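Long-range contacts in mirolysin (Tannerella forsythia, PDB 6R7U), which is a zinc-dependent metallopeptidase of the pappalysin family, in the metzincin clan, and probably hydrolyses peptide bonds in protein substrates: residues 8-13 with 169-174; 77-82 with 98-103; 106-111 with 304-309. The protein carries 1 engineered substitution. All coordinates share one frame; numbering follows the deposited sequence.

Interaction 1: residues 8-13 with 169-174; sequences SELNME and FPFEFQ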
loop_
_atom_site.group_PDB
_atom_site.type_symbol
_atom_site.label_atom_id
_atom_site.label_comp_id
_atom_site.label_asym_id
_atom_site.label_seq_id
_atom_site.Cartn_x
_atom_site.Cartn_y
_atom_site.Cartn_z
ATOM N N SER A 8 5.130 6.632 5.090
ATOM C CA SER A 8 3.852 7.212 4.723
ATOM C C SER A 8 3.004 7.496 5.947
ATOM O O SER A 8 1.935 6.937 6.141
ATOM C CB SER A 8 3.141 6.312 3.717
ATOM O OG SER A 8 3.910 6.375 2.524
ATOM N N GLU A 9 3.524 8.393 6.786
ATOM C CA GLU A 9 2.811 8.836 7.971
ATOM C C GLU A 9 1.964 10.029 7.629
ATOM O O GLU A 9 2.273 10.816 6.727
ATOM C CB GLU A 9 3.762 9.198 9.136
ATOM C CG GLU A 9 5.118 8.521 9.184
ATOM C CD GLU A 9 5.125 7.034 9.462
ATOM O OE1 GLU A 9 5.068 6.639 10.650
ATOM O OE2 GLU A 9 5.210 6.262 8.482
ATOM N N LEU A 10 0.900 10.177 8.371
ATOM C CA LEU A 10 0.005 11.302 8.267
ATOM C C LEU A 10 -0.182 11.780 9.671
ATOM O O LEU A 10 -1.129 11.403 10.337
ATOM C CB LEU A 10 -1.333 10.924 7.604
ATOM C CG LEU A 10 -1.408 11.072 6.100
ATOM C CD1 LEU A 10 -2.850 11.130 5.647
ATOM C CD2 LEU A 10 -0.712 12.335 5.623
ATOM N N ASN A 11 0.808 12.502 10.175
ATOM C CA ASN A 11 0.707 13.043 11.516
ATOM C C ASN A 11 -0.124 14.318 11.372
ATOM O O ASN A 11 0.419 15.365 10.996
ATOM C CB ASN A 11 2.105 13.278 12.084
ATOM C CG ASN A 11 2.099 13.833 13.495
ATOM O OD1 ASN A 11 1.188 14.564 13.900
ATOM N ND2 ASN A 11 3.118 13.512 14.282
HETATM N N MSE A 12 -1.428 14.220 11.654
HETATM C CA MSE A 12 -2.369 15.334 11.456
HETATM C C MSE A 12 -2.021 16.608 12.300
HETATM O O MSE A 12 -2.172 17.730 11.790
HETATM C CB MSE A 12 -3.807 14.858 11.733
HETATM C CG MSE A 12 -4.268 13.831 10.712
HETATM SE SE MSE A 12 -3.740 14.412 8.923
HETATM C CE MSE A 12 -5.035 15.894 8.803
ATOM N N GLU A 13 -1.562 16.431 13.553
ATOM C CA GLU A 13 -1.188 17.547 14.436
ATOM C C GLU A 13 -0.066 18.320 13.757
ATOM O O GLU A 13 -0.169 19.539 13.645
ATOM C CB GLU A 13 -0.764 17.046 15.848
ATOM C CG GLU A 13 -0.541 18.104 16.920
ATOM C CD GLU A 13 0.804 18.813 16.976
ATOM O OE1 GLU A 13 0.870 19.891 17.616
ATOM O OE2 GLU A 13 1.792 18.295 16.399
ATOM N N PHE A 169 -0.290 8.997 -1.013
ATOM C CA PHE A 169 -1.709 8.866 -0.756
ATOM C C PHE A 169 -2.566 9.416 -1.881
ATOM O O PHE A 169 -2.171 10.407 -2.519
ATOM C CB PHE A 169 -2.054 9.658 0.524
ATOM C CG PHE A 169 -1.530 8.989 1.764
ATOM C CD1 PHE A 169 -0.346 9.409 2.349
ATOM C CD2 PHE A 169 -2.257 7.973 2.383
ATOM C CE1 PHE A 169 0.125 8.793 3.527
ATOM C CE2 PHE A 169 -1.800 7.373 3.562
ATOM C CZ PHE A 169 -0.615 7.789 4.133
ATOM N N PRO A 170 -3.815 8.956 -2.003
ATOM C CA PRO A 170 -4.679 9.495 -3.067
ATOM C C PRO A 170 -4.963 10.992 -2.938
ATOM O O PRO A 170 -5.181 11.626 -3.978
ATOM C CB PRO A 170 -5.997 8.735 -2.866
ATOM C CG PRO A 170 -5.592 7.461 -2.277
ATOM C CD PRO A 170 -4.437 7.784 -1.350
ATOM N N PHE A 171 -4.958 11.612 -1.697
ATOM C CA PHE A 171 -5.273 13.060 -1.635
ATOM C C PHE A 171 -4.188 13.934 -2.351
ATOM O O PHE A 171 -4.393 15.135 -2.563
ATOM C CB PHE A 171 -5.495 13.549 -0.191
ATOM C CG PHE A 171 -4.216 13.719 0.579
ATOM C CD1 PHE A 171 -3.689 12.671 1.312
ATOM C CD2 PHE A 171 -3.546 14.942 0.593
ATOM C CE1 PHE A 171 -2.527 12.841 2.053
ATOM C CE2 PHE A 171 -2.372 15.107 1.327
ATOM C CZ PHE A 171 -1.857 14.044 2.026
ATOM N N GLU A 172 -3.022 13.344 -2.609
ATOM C CA GLU A 172 -1.920 14.002 -3.296
ATOM C C GLU A 172 -1.954 13.803 -4.797
ATOM O O GLU A 172 -1.132 14.417 -5.513
ATOM C CB GLU A 172 -0.588 13.420 -2.776
ATOM C CG GLU A 172 -0.402 13.572 -1.273
ATOM C CD GLU A 172 0.890 12.946 -0.755
ATOM O OE1 GLU A 172 0.902 11.728 -0.429
ATOM O OE2 GLU A 172 1.898 13.687 -0.675
ATOM N N PHE A 173 -2.832 12.890 -5.269
ATOM C CA PHE A 173 -2.873 12.547 -6.686
ATOM C C PHE A 173 -3.054 13.799 -7.569
ATOM O O PHE A 173 -2.373 13.898 -8.592
ATOM C CB PHE A 173 -3.982 11.532 -6.978
ATOM C CG PHE A 173 -3.906 10.897 -8.341
ATOM C CD1 PHE A 173 -2.788 10.163 -8.724
ATOM C CD2 PHE A 173 -4.995 10.940 -9.214
ATOM C CE1 PHE A 173 -2.720 9.553 -9.985
ATOM C CE2 PHE A 173 -4.933 10.294 -10.468
ATOM C CZ PHE A 173 -3.792 9.608 -10.838
ATOM N N GLN A 174 -3.966 14.722 -7.213
ATOM C CA GLN A 174 -4.217 15.871 -8.068
ATOM C C GLN A 174 -2.981 16.788 -8.186
ATOM O O GLN A 174 -2.723 17.374 -9.237
ATOM C CB GLN A 174 -5.407 16.689 -7.530
ATOM C CG GLN A 174 -5.728 17.851 -8.415
ATOM C CD GLN A 174 -7.069 18.409 -8.046
ATOM O OE1 GLN A 174 -7.254 18.883 -6.919
ATOM N NE2 GLN A 174 -8.005 18.390 -8.996
#
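Leu10 lies over one face of the Phe169 ring, its CG 4.2 Å from the ring centroid and 27° off the ring normal, a CH-pi contact made by the branch-point carbon of the leucine. The two side chains approach from opposite directions, and CD1 of Leu10 sits above the centre of the ring. The rim is met by backbone instead: the carbonyl O of Ser8 comes in near the ring plane, 3.4 Å from Phe169 CZ, where the electropositive C-H edge suits an oxygen. Beyond this ring, the Leu10 fork slides past Phe171, with CD1 and CD2 each 4.0 Å from CE1 of that phenylalanine. Phe171 can flank the leucine because its CG stands between its own backbone N and carbonyl carbon (chi1 76°).

A second layer holds residues 169-172 in place. Glu172 folds back so that its OE1 accepts from Phe169 N over 3.0 Å, on the anti side of the carboxylate, while its CG packs against a face of Phe171. On the other side of the contact, Ser8 OG bonds to Ala167 O and Leu10 N to Asp221 OD2, tying this segment to other parts of the chain. Asn11 then caps helix 12-18 through its OD1 and Gln14 N, a role for which a short amide is well suited. Phe171 also touches Ile26 of helix 20-32.

Phe169 meets His211 as well, a histidine of the zinc-binding motif (HExxHxxG/DxxH in the family; an alanine, probably the engineered substitution, stands at the Glu position here), and the Ser8 side chain is about 4 Å from the bound zinc ion. An N-terminal segment lying along the loop after edge strand 165-167, this close to the metal, is consistent with a pro-segment occupying the active-site cleft of a metzincin zymogen.

Interaction 2: residues 77-82 with 98-103; sequences DFRRMN and NANIEF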
loop_
_atom_site.group_PDB
_atom_site.type_symbol
_atom_site.label_atom_id
_atom_site.label_comp_id
_atom_site.label_asym_id
_atom_site.label_seq_id
_atom_site.Cartn_x
_atom_site.Cartn_y
_atom_site.Cartn_z
ATOM N N ASP A 77 -3.813 -11.270 -0.358
ATOM C CA ASP A 77 -4.234 -10.381 0.750
ATOM C C ASP A 77 -5.444 -9.483 0.423
ATOM O O ASP A 77 -6.279 -9.204 1.299
ATOM C CB ASP A 77 -3.030 -9.511 1.154
ATOM C CG ASP A 77 -1.855 -10.336 1.710
ATOM O OD1 ASP A 77 -2.057 -11.564 2.012
ATOM O OD2 ASP A 77 -0.778 -9.743 1.965
ATOM N N PHE A 78 -5.531 -9.042 -0.824
ATOM C CA PHE A 78 -6.602 -8.113 -1.193
ATOM C C PHE A 78 -7.885 -8.872 -1.576
ATOM O O PHE A 78 -8.907 -8.235 -1.895
ATOM C CB PHE A 78 -6.116 -7.202 -2.341
ATOM C CG PHE A 78 -5.282 -6.069 -1.781
ATOM C CD1 PHE A 78 -3.914 -6.218 -1.561
ATOM C CD2 PHE A 78 -5.869 -4.860 -1.440
ATOM C CE1 PHE A 78 -3.151 -5.163 -1.056
ATOM C CE2 PHE A 78 -5.113 -3.823 -0.896
ATOM C CZ PHE A 78 -3.759 -3.983 -0.687
ATOM N N ARG A 79 -7.851 -10.214 -1.538
ATOM C CA ARG A 79 -9.034 -11.031 -1.875
ATOM C C ARG A 79 -9.287 -12.042 -0.736
ATOM O O ARG A 79 -10.019 -13.002 -0.908
ATOM C CB ARG A 79 -8.848 -11.732 -3.235
ATOM C CG ARG A 79 -8.544 -10.778 -4.403
ATOM C CD ARG A 79 -8.864 -11.385 -5.752
ATOM N NE ARG A 79 -10.318 -11.424 -5.967
ATOM C CZ ARG A 79 -10.896 -11.760 -7.117
ATOM N NH1 ARG A 79 -12.216 -11.787 -7.218
ATOM N NH2 ARG A 79 -10.155 -12.073 -8.178
ATOM N N ARG A 80 -8.646 -11.810 0.438
ATOM C CA ARG A 80 -8.748 -12.684 1.594
ATOM C C ARG A 80 -8.625 -14.195 1.198
ATOM O O ARG A 80 -9.468 -15.058 1.574
ATOM C CB ARG A 80 -9.979 -12.398 2.447
ATOM C CG ARG A 80 -9.809 -13.047 3.832
ATOM C CD ARG A 80 -10.584 -12.378 4.948
ATOM N NE ARG A 80 -10.368 -13.072 6.228
ATOM C CZ ARG A 80 -9.309 -12.855 7.011
ATOM N NH1 ARG A 80 -8.390 -11.969 6.658
ATOM N NH2 ARG A 80 -9.182 -13.499 8.163
HETATM N N MSE A 81 -7.537 -14.477 0.465
HETATM C CA MSE A 81 -7.176 -15.829 0.037
HETATM C C MSE A 81 -5.813 -16.180 0.631
HETATM O O MSE A 81 -5.200 -17.176 0.237
HETATM C CB MSE A 81 -7.188 -15.969 -1.488
HETATM C CG MSE A 81 -8.587 -15.894 -2.053
HETATM SE SE MSE A 81 -8.646 -15.945 -3.989
HETATM C CE MSE A 81 -7.448 -17.441 -4.382
ATOM N N ASN A 82 -5.358 -15.355 1.611
ATOM C CA ASN A 82 -4.102 -15.599 2.321
ATOM C C ASN A 82 -4.324 -16.774 3.253
ATOM O O ASN A 82 -5.225 -16.715 4.083
ATOM C CB ASN A 82 -3.598 -14.373 3.124
ATOM C CG ASN A 82 -4.680 -13.698 3.958
ATOM O OD1 ASN A 82 -5.723 -13.345 3.450
ATOM N ND2 ASN A 82 -4.460 -13.426 5.240
ATOM N N ASN A 98 -12.745 -8.664 2.481
ATOM C CA ASN A 98 -12.260 -9.140 1.200
ATOM C C ASN A 98 -12.348 -7.931 0.279
ATOM O O ASN A 98 -13.477 -7.539 -0.058
ATOM C CB ASN A 98 -13.142 -10.313 0.753
ATOM C CG ASN A 98 -12.824 -10.840 -0.594
ATOM O OD1 ASN A 98 -12.090 -10.234 -1.363
ATOM N ND2 ASN A 98 -13.403 -11.991 -0.909
ATOM N N ALA A 99 -11.205 -7.329 -0.121
ATOM C CA ALA A 99 -11.292 -6.096 -0.913
ATOM C C ALA A 99 -11.802 -6.359 -2.307
ATOM O O ALA A 99 -12.246 -5.425 -2.972
ATOM C CB ALA A 99 -9.948 -5.397 -0.971
ATOM N N ASN A 100 -11.677 -7.615 -2.787
ATOM C CA ASN A 100 -12.111 -7.983 -4.149
ATOM C C ASN A 100 -11.437 -7.106 -5.167
ATOM O O ASN A 100 -12.094 -6.535 -6.054
ATOM C CB ASN A 100 -13.634 -7.903 -4.291
ATOM C CG ASN A 100 -14.142 -8.650 -5.489
ATOM O OD1 ASN A 100 -13.423 -9.433 -6.108
ATOM N ND2 ASN A 100 -15.399 -8.404 -5.843
ATOM N N ILE A 101 -10.118 -6.956 -4.982
ATOM C CA ILE A 101 -9.244 -6.224 -5.874
ATOM C C ILE A 101 -8.258 -7.203 -6.367
ATOM O O ILE A 101 -7.591 -7.863 -5.561
ATOM C CB ILE A 101 -8.571 -5.030 -5.144
ATOM C CG1 ILE A 101 -9.646 -4.032 -4.665
ATOM C CG2 ILE A 101 -7.591 -4.336 -6.114
ATOM C CD1 ILE A 101 -9.028 -2.762 -3.740
ATOM N N GLU A 102 -8.062 -7.215 -7.694
ATOM C CA GLU A 102 -7.132 -8.103 -8.331
ATOM C C GLU A 102 -6.026 -7.266 -8.956
ATOM O O GLU A 102 -6.306 -6.201 -9.515
ATOM C CB GLU A 102 -7.887 -8.933 -9.395
ATOM C CG GLU A 102 -6.971 -9.842 -10.221
ATOM C CD GLU A 102 -7.658 -10.937 -11.007
ATOM O OE1 GLU A 102 -8.547 -10.613 -11.827
ATOM O OE2 GLU A 102 -7.292 -12.120 -10.817
ATOM N N PHE A 103 -4.815 -7.792 -8.948
ATOM C CA PHE A 103 -3.643 -7.149 -9.520
ATOM C C PHE A 103 -3.112 -8.001 -10.600
ATOM O O PHE A 103 -2.911 -9.209 -10.380
ATOM C CB PHE A 103 -2.524 -6.943 -8.479
ATOM C CG PHE A 103 -2.998 -6.075 -7.354
ATOM C CD1 PHE A 103 -3.738 -6.615 -6.301
ATOM C CD2 PHE A 103 -2.645 -4.742 -7.293
ATOM C CE1 PHE A 103 -4.228 -5.797 -5.272
ATOM C CE2 PHE A 103 -3.071 -3.938 -6.222
ATOM C CZ PHE A 103 -3.903 -4.460 -5.255
HETATM O O HOH W 1 -8.978 -8.400 1.430
#
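With CG beside its own backbone N in each (chi1 -81° for Phe78, -60° for Phe103), the two phenylalanines turn their rings toward each other, and Phe103 sets its edge against a face of Phe78. The planes stand at 65° in this T-shaped pair, and Phe103 CE1 lies 3.7 Å from Phe78 CG. The pair sits in the beta-alpha-beta crossover of the metzincin fold: strand 45-55 leads through helix 64-77 to the parallel neighbouring strand 101-105, and residues 77-82 are where the chain leaves that helix. Flat, wholly apolar side chains suit a place between sheet and helices. Both rings also touch Val209 of helix 203-212, and Phe103 reaches Ile47 and Val49 of strand 45-55.

Around the rim of Phe78, Ala99 CB approaches near the ring plane, 4.1 Å from CD2. The small methyl suits this place, since the same CB is also 3.2 Å from Phe78 O and meets helix 280-288 through Val283 and Met286.

Nearer the surface Arg79 uses its length. Its aliphatic CG lies 3.3 Å from Ile101 O, a carbonyl that this contact buries without a partner in the model. The chain then bends at chi3, so that NH1 reaches Asn100 OD1 at 2.9 Å, a weak bond, while NH2 makes a long salt bridge of 3.9 Å with Glu102 OE2. Arg79 is deposited in two conformers, so these two contacts hold for the one described. Asn100 OD1 is better served by Thr44 OG1, and asparagine readily adopts the left-handed backbone conformation found at Asn100. Between the two backbones a water donates to Asp77 O at 2.8 Å and accepts from Ala99 N at 2.9 Å.

Interaction 3: residues 106-111 with 304-309; sequences ARRDPN and ANELTN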
loop_
_atom_site.group_PDB
_atom_site.type_symbol
_atom_site.label_atom_id
_atom_site.label_comp_id
_atom_site.label_asym_id
_atom_site.label_seq_id
_atom_site.Cartn_x
_atom_site.Cartn_y
_atom_site.Cartn_z
ATOM N N ALA A 106 1.009 -5.543 -16.082
ATOM C CA ALA A 106 0.635 -4.998 -17.392
ATOM C C ALA A 106 1.255 -5.799 -18.525
ATOM O O ALA A 106 2.378 -6.315 -18.381
ATOM C CB ALA A 106 1.080 -3.552 -17.513
ATOM N N ARG A 107 0.549 -5.843 -19.671
ATOM C CA ARG A 107 1.050 -6.507 -20.872
ATOM C C ARG A 107 1.154 -5.549 -22.041
ATOM O O ARG A 107 1.690 -5.922 -23.103
ATOM C CB ARG A 107 0.138 -7.685 -21.230
ATOM C CG ARG A 107 0.016 -8.713 -20.080
ATOM C CD ARG A 107 1.361 -9.276 -19.605
ATOM N NE ARG A 107 2.178 -9.830 -20.696
ATOM C CZ ARG A 107 2.117 -11.090 -21.119
ATOM N NH1 ARG A 107 1.254 -11.940 -20.576
ATOM N NH2 ARG A 107 2.906 -11.503 -22.106
ATOM N N ARG A 108 0.681 -4.312 -21.839
ATOM C CA ARG A 108 0.811 -3.248 -22.825
ATOM C C ARG A 108 1.391 -2.019 -22.146
ATOM O O ARG A 108 0.840 -1.574 -21.114
ATOM C CB ARG A 108 -0.526 -2.919 -23.497
ATOM C CG ARG A 108 -1.166 -4.085 -24.249
ATOM C CD ARG A 108 -0.515 -4.406 -25.591
ATOM N NE ARG A 108 -0.700 -3.342 -26.584
ATOM C CZ ARG A 108 -1.846 -3.057 -27.206
ATOM N NH1 ARG A 108 -2.956 -3.728 -26.913
ATOM N NH2 ARG A 108 -1.902 -2.066 -28.086
ATOM N N ASP A 109 2.486 -1.484 -22.724
ATOM C CA ASP A 109 3.099 -0.324 -22.100
ATOM C C ASP A 109 2.374 0.978 -22.557
ATOM O O ASP A 109 1.445 0.909 -23.375
ATOM C CB ASP A 109 4.613 -0.295 -22.337
ATOM C CG ASP A 109 5.097 0.243 -23.666
ATOM O OD1 ASP A 109 4.262 0.779 -24.451
ATOM O OD2 ASP A 109 6.302 0.115 -23.941
ATOM N N PRO A 110 2.737 2.167 -22.010
ATOM C CA PRO A 110 1.949 3.376 -22.343
ATOM C C PRO A 110 2.022 3.813 -23.798
ATOM O O PRO A 110 1.211 4.648 -24.198
ATOM C CB PRO A 110 2.537 4.445 -21.390
ATOM C CG PRO A 110 3.142 3.646 -20.272
ATOM C CD PRO A 110 3.733 2.474 -20.958
ATOM N N ASN A 111 2.988 3.314 -24.574
ATOM C CA ASN A 111 3.123 3.652 -25.994
ATOM C C ASN A 111 2.531 2.528 -26.864
ATOM O O ASN A 111 2.724 2.528 -28.072
ATOM C CB ASN A 111 4.580 3.928 -26.368
ATOM C CG ASN A 111 5.030 5.226 -25.707
ATOM O OD1 ASN A 111 4.209 5.956 -25.154
ATOM N ND2 ASN A 111 6.322 5.550 -25.759
ATOM N N ALA A 304 -8.215 -1.412 -17.948
ATOM C CA ALA A 304 -7.500 -2.419 -17.162
ATOM C C ALA A 304 -7.450 -3.752 -17.889
ATOM O O ALA A 304 -6.394 -4.357 -17.917
ATOM C CB ALA A 304 -8.100 -2.607 -15.757
ATOM N N ASN A 305 -8.539 -4.173 -18.536
ATOM C CA ASN A 305 -8.526 -5.452 -19.232
ATOM C C ASN A 305 -7.564 -5.419 -20.420
ATOM O O ASN A 305 -6.721 -6.327 -20.569
ATOM C CB ASN A 305 -9.909 -5.866 -19.657
ATOM C CG ASN A 305 -10.058 -7.365 -19.592
ATOM O OD1 ASN A 305 -10.027 -8.057 -20.617
ATOM N ND2 ASN A 305 -10.186 -7.911 -18.374
ATOM N N GLU A 306 -7.671 -4.381 -21.255
ATOM C CA GLU A 306 -6.794 -4.266 -22.428
ATOM C C GLU A 306 -5.329 -4.221 -22.009
ATOM O O GLU A 306 -4.462 -4.790 -22.680
ATOM C CB GLU A 306 -7.118 -2.974 -23.201
ATOM C CG GLU A 306 -6.202 -2.761 -24.406
ATOM C CD GLU A 306 -6.380 -1.511 -25.256
ATOM O OE1 GLU A 306 -7.377 -0.777 -25.071
ATOM O OE2 GLU A 306 -5.512 -1.274 -26.125
ATOM N N LEU A 307 -5.045 -3.479 -20.939
ATOM C CA LEU A 307 -3.647 -3.304 -20.533
ATOM C C LEU A 307 -3.046 -4.530 -19.844
ATOM O O LEU A 307 -1.843 -4.527 -19.579
ATOM C CB LEU A 307 -3.554 -2.090 -19.585
ATOM C CG LEU A 307 -3.865 -0.762 -20.241
ATOM C CD1 LEU A 307 -3.638 0.373 -19.285
ATOM C CD2 LEU A 307 -3.047 -0.560 -21.565
ATOM N N THR A 308 -3.888 -5.524 -19.456
ATOM C CA THR A 308 -3.381 -6.689 -18.747
ATOM C C THR A 308 -3.561 -7.986 -19.605
ATOM O O THR A 308 -3.255 -9.076 -19.111
ATOM C CB THR A 308 -4.040 -6.804 -17.370
ATOM O OG1 THR A 308 -5.449 -6.875 -17.552
ATOM C CG2 THR A 308 -3.707 -5.632 -16.470
ATOM N N ASN A 309 -3.935 -7.830 -20.906
ATOM C CA ASN A 309 -4.066 -8.921 -21.873
ATOM C C ASN A 309 -2.923 -8.881 -22.899
ATOM O O ASN A 309 -2.640 -7.817 -23.470
ATOM C CB ASN A 309 -5.401 -8.860 -22.571
ATOM C CG ASN A 309 -6.552 -9.190 -21.668
ATOM O OD1 ASN A 309 -6.388 -9.709 -20.560
ATOM N ND2 ASN A 309 -7.745 -8.862 -22.115
HETATM O O HOH W 2 -3.885 -5.855 -25.331
#
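Arg108 lays the start of its side chain against Leu307, CB to CD2 at 4.0 Å, so the first carbon of the side chain rests on the leucine, while CG passes Glu306 O and the charged end goes on to polar partners. Bends at chi2 (-76°) and chi3 (-67°) curl the chain back over residues 306-309. There NH1 gives a hydrogen bond to a water lying in the guanidinium plane, and that water donates in turn to Glu306 O and Asn309 O, tying the arginine to two carbonyls. Glu306 reaches over with an extended chain, yet its OE2, 3.6 Å from Arg108 NH1, stands well out of the guanidinium plane. The long salt bridge is therefore a matter of charge, with no N-H aimed at the oxygen. Gly112 O accepts from Arg108 NE.

The contact joins the C-terminal helix 304-308 to the loop that leaves strand 101-105 of the metzincin sheet. Its centre is Leu307 O: Arg107 N meets it at 2.7 Å in a nearly straight bond (173°), Arg108 N adds a weak one, and Ala106 CA brings a C-H to 3.3 Å from this oxygen. Arg107 packs its CG against Thr308 O before its NE bonds to Thr115 O. Threonine suits position 308 because its OG1 donates to Ala304 O at 2.7 Å, and its side chain also touches Leu46 and Pro48 of strand 45-55. Beyond it, Asn309 ND2 reaches back 2.8 Å to Asn305 OD1.

Interactions 1 and 2 lie on opposite sides of the chain's centre, their own centres 24 Å apart, with the active-site helix 203-212 between them: Phe169 meets its His211 and Phe78 its Val209. Only interaction 1 borders the metal, since the Ser8 side chain is about 4 Å from the zinc ion and that of Phe78 about 12 Å. Along the chain, interaction 2 is nested within the loop closed by interaction 1, whereas interaction 3 crosses that loop, with centres 28 Å apart. Segments 98-103 and 106-111 are linked through strand 101-105: interaction 2 includes its start and interaction 3 begins just past its end; their centres are 21 Å apart.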